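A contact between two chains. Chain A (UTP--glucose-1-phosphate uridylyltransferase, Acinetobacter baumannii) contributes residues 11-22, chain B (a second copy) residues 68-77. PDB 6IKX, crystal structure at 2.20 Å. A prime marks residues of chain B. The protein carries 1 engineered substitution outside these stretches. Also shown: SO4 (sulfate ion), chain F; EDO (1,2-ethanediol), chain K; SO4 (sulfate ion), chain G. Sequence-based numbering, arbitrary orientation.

Chain A (11-22) GLGTRFLPASKS
Chain B, residues 68-77: RNFELETTLE

What fills the apolar centre? Leu72′, on the helix 70-77 of chain B, has the t rotamer (chi2 57°) and reaches into the looping chain A stretch: its CD1 lies 4.2 Å from Leu12 CB, its CD2 4.2 Å from Leu17 CD1 and 4.0 Å from Lys21 CG. Branched leucine suits a site with neighbours on several sides.

How does the contact extend along the helix? One turn on, Leu76′ (m, chi2 178°) brings CD1 to 3.4 Å from Leu17 CD2 and CD2 to 3.6 Å from Thr14 CG2. The register sets Leu12 CA 6.7 Å from Leu72′ CA and Thr14 CA 7.2 Å from Leu76′ CA. Leu12 (m, chi2 -160°) points toward the helix, its CD1 3.4 Å from Glu71′ CG. Together the stretches bury 450 Å².

What closes the polar edge? Asn69′ (t, chi2 -19°) serves both chains: OD1 caps the helix, accepting from Leu72′ N at 3.2 Å, while ND2 gives a weak hydrogen bond to Lys21 O at 3.3 Å. Lys21 ends a type I turn begun at Pro18, its side chain all t.

How does Thr14 (p) face two ways? Its methyl packs on the helix, while OG1 donates to sulfate F O4 at 3.0 Å.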

# COMPACT_ATOMS: atom_id res chain seq x y z
N GLY A 11 13.14 -9.74 4.73
CA GLY A 11 12.72 -10.39 6.01
C GLY A 11 11.35 -9.89 6.47
O GLY A 11 10.95 -8.86 5.94
N LEU A 12 10.63 -10.58 7.37
CA LEU A 12 9.32 -10.07 7.92
C LEU A 12 9.50 -9.44 9.30
O LEU A 12 8.49 -8.97 9.89
CB LEU A 12 8.30 -11.20 7.98
CG LEU A 12 8.03 -11.87 6.64
CD1 LEU A 12 6.70 -12.59 6.67
CD2 LEU A 12 8.05 -10.86 5.51
N GLY A 13 10.75 -9.36 9.76
CA GLY A 13 11.14 -8.70 11.01
C GLY A 13 10.56 -9.40 12.22
O GLY A 13 9.80 -8.73 12.95
N THR A 14 10.82 -10.71 12.37
CA THR A 14 10.31 -11.49 13.51
C THR A 14 10.99 -11.07 14.77
O THR A 14 10.40 -11.03 15.81
CB THR A 14 10.34 -13.00 13.30
OG1 THR A 14 11.63 -13.41 12.87
CG2 THR A 14 9.33 -13.39 12.28
N ARG A 15 12.26 -10.75 14.65
CA ARG A 15 12.97 -10.08 15.71
C ARG A 15 12.48 -8.59 15.62
O ARG A 15 12.14 -8.10 14.52
CB ARG A 15 14.48 -10.23 15.51
CG ARG A 15 14.88 -11.32 14.51
CD ARG A 15 16.33 -11.76 14.65
NE ARG A 15 17.25 -11.01 13.80
CZ ARG A 15 18.34 -10.41 14.24
NH1 ARG A 15 19.12 -9.74 13.42
NH2 ARG A 15 18.65 -10.48 15.52
N PHE A 16 12.42 -7.89 16.75
CA PHE A 16 11.90 -6.50 16.90
C PHE A 16 10.45 -6.55 16.47
O PHE A 16 10.01 -5.74 15.70
CB PHE A 16 12.71 -5.44 16.11
CG PHE A 16 12.83 -4.12 16.76
CD1 PHE A 16 12.12 -3.82 17.89
CD2 PHE A 16 13.67 -3.19 16.24
CE1 PHE A 16 12.25 -2.60 18.48
CE2 PHE A 16 13.81 -1.97 16.82
CZ PHE A 16 13.10 -1.67 17.95
N LEU A 17 9.69 -7.45 17.06
CA LEU A 17 8.35 -7.70 16.56
C LEU A 17 7.16 -6.84 16.65
O LEU A 17 6.45 -6.78 15.66
CB LEU A 17 7.91 -9.12 16.72
CG LEU A 17 6.95 -9.43 15.59
CD1 LEU A 17 7.40 -8.88 14.27
CD2 LEU A 17 6.81 -10.91 15.45
N PRO A 18 6.85 -6.22 17.78
CA PRO A 18 5.67 -5.35 17.77
C PRO A 18 5.96 -4.21 16.76
O PRO A 18 5.18 -3.98 15.88
CB PRO A 18 5.51 -4.91 19.21
CG PRO A 18 6.63 -5.48 19.95
CD PRO A 18 7.45 -6.38 19.10
N ALA A 19 7.14 -3.62 16.82
CA ALA A 19 7.56 -2.46 15.99
C ALA A 19 7.50 -2.76 14.49
O ALA A 19 7.10 -1.87 13.78
CB ALA A 19 8.94 -1.98 16.35
N SER A 20 7.83 -3.99 14.07
CA SER A 20 7.98 -4.43 12.66
C SER A 20 6.71 -5.08 12.17
O SER A 20 6.75 -5.74 11.09
CB SER A 20 9.11 -5.42 12.51
OG SER A 20 10.17 -5.15 13.42
N LYS A 21 5.66 -5.04 12.98
CA LYS A 21 4.45 -5.81 12.65
C LYS A 21 3.88 -5.23 11.38
O LYS A 21 3.54 -6.00 10.47
CB LYS A 21 3.38 -5.76 13.74
CG LYS A 21 2.09 -6.47 13.34
CD LYS A 21 0.91 -6.24 14.26
CE LYS A 21 -0.31 -6.94 13.70
NZ LYS A 21 -1.47 -6.78 14.59
N SER A 22 3.72 -3.91 11.35
CA SER A 22 3.01 -3.26 10.22
C SER A 22 3.89 -2.26 9.50
O SER A 22 3.38 -1.68 8.60
CB SER A 22 1.72 -2.69 10.70
OG SER A 22 1.09 -3.65 11.53
N ARG B 68 -5.07 -8.48 11.88
CA ARG B 68 -4.25 -9.71 11.94
C ARG B 68 -3.44 -9.75 10.66
O ARG B 68 -3.92 -9.23 9.67
CB ARG B 68 -5.15 -10.92 12.19
CG ARG B 68 -5.58 -11.00 13.65
CD ARG B 68 -6.67 -12.00 13.89
NE ARG B 68 -6.11 -13.33 13.79
CZ ARG B 68 -5.50 -13.98 14.78
NH1 ARG B 68 -5.39 -13.43 15.98
NH2 ARG B 68 -5.00 -15.18 14.56
N ASN B 69 -2.22 -10.26 10.75
CA ASN B 69 -1.26 -10.28 9.63
C ASN B 69 -1.02 -11.76 9.30
O ASN B 69 -0.28 -12.41 10.06
CB ASN B 69 -0.03 -9.46 10.03
CG ASN B 69 1.06 -9.51 8.99
OD1 ASN B 69 1.07 -10.40 8.13
ND2 ASN B 69 1.99 -8.56 9.06
N PHE B 70 -1.68 -12.29 8.28
CA PHE B 70 -1.63 -13.75 7.98
C PHE B 70 -0.19 -14.30 7.77
O PHE B 70 0.17 -15.29 8.40
CB PHE B 70 -2.51 -14.07 6.79
CG PHE B 70 -2.50 -15.54 6.48
CD1 PHE B 70 -3.27 -16.42 7.23
CD2 PHE B 70 -1.68 -16.04 5.48
CE1 PHE B 70 -3.23 -17.78 6.97
CE2 PHE B 70 -1.67 -17.39 5.20
CZ PHE B 70 -2.44 -18.26 5.95
N GLU B 71 0.62 -13.74 6.87
CA GLU B 71 1.94 -14.34 6.55
C GLU B 71 2.84 -14.21 7.78
O GLU B 71 3.63 -15.11 8.03
CB GLU B 71 2.53 -13.76 5.26
CG GLU B 71 4.02 -13.95 5.16
CD GLU B 71 4.63 -13.63 3.81
OE1 GLU B 71 4.01 -12.89 3.03
OE2 GLU B 71 5.73 -14.14 3.54
N LEU B 72 2.67 -13.17 8.57
CA LEU B 72 3.55 -12.96 9.74
C LEU B 72 3.18 -14.00 10.79
O LEU B 72 4.09 -14.64 11.31
CB LEU B 72 3.38 -11.53 10.29
CG LEU B 72 4.24 -11.18 11.50
CD1 LEU B 72 5.71 -11.40 11.22
CD2 LEU B 72 4.00 -9.75 11.94
N GLU B 73 1.90 -14.12 11.12
CA GLU B 73 1.41 -15.08 12.14
C GLU B 73 1.91 -16.46 11.71
O GLU B 73 2.64 -17.06 12.50
CB GLU B 73 -0.11 -15.04 12.32
CG GLU B 73 -0.64 -13.78 12.98
CD GLU B 73 -2.15 -13.61 12.93
OE1 GLU B 73 -2.84 -14.56 12.54
OE2 GLU B 73 -2.63 -12.51 13.28
N THR B 74 1.63 -16.92 10.48
CA THR B 74 2.00 -18.31 10.10
C THR B 74 3.53 -18.39 10.14
O THR B 74 4.04 -19.19 10.93
CB THR B 74 1.30 -18.84 8.84
OG1 THR B 74 2.24 -18.76 7.78
CG2 THR B 74 0.01 -18.16 8.47
N THR B 75 4.28 -17.53 9.45
CA THR B 75 5.77 -17.53 9.55
C THR B 75 6.17 -17.78 11.02
O THR B 75 7.09 -18.58 11.22
CB THR B 75 6.42 -16.27 8.97
OG1 THR B 75 7.52 -15.86 9.79
N LEU B 76 5.52 -17.13 12.00
CA LEU B 76 5.89 -17.21 13.45
C LEU B 76 5.50 -18.58 14.04
O LEU B 76 6.21 -19.02 14.96
CB LEU B 76 5.22 -16.11 14.27
CG LEU B 76 5.85 -14.71 14.31
CD1 LEU B 76 4.98 -13.79 15.14
CD2 LEU B 76 7.24 -14.73 14.88
N GLU B 77 4.36 -19.19 13.63
CA GLU B 77 3.89 -20.54 14.07
C GLU B 77 4.83 -21.64 13.54
O GLU B 77 5.44 -22.37 14.34
CB GLU B 77 2.47 -20.80 13.60
CG GLU B 77 1.41 -20.16 14.47
CD GLU B 77 0.01 -20.10 13.87
OE1 GLU B 77 -0.13 -20.30 12.64
OE2 GLU B 77 -0.94 -19.84 14.64
S SO4 F . 13.36 -11.40 10.09
O1 SO4 F . 14.64 -11.82 9.55
O2 SO4 F . 12.76 -10.42 9.22
O3 SO4 F . 13.53 -10.82 11.42
O4 SO4 F . 12.48 -12.54 10.15
C1 EDO K . 5.89 -8.51 8.40
O1 EDO K . 6.31 -7.72 9.56
C2 EDO K . 4.81 -8.00 7.47
O2 EDO K . 4.24 -9.02 6.62
S SO4 G . 16.32 -11.40 3.69
O1 SO4 G . 15.85 -10.45 4.68
O2 SO4 G . 16.37 -10.73 2.40
O3 SO4 G . 15.42 -12.52 3.61
O4 SO4 G . 17.62 -11.89 4.05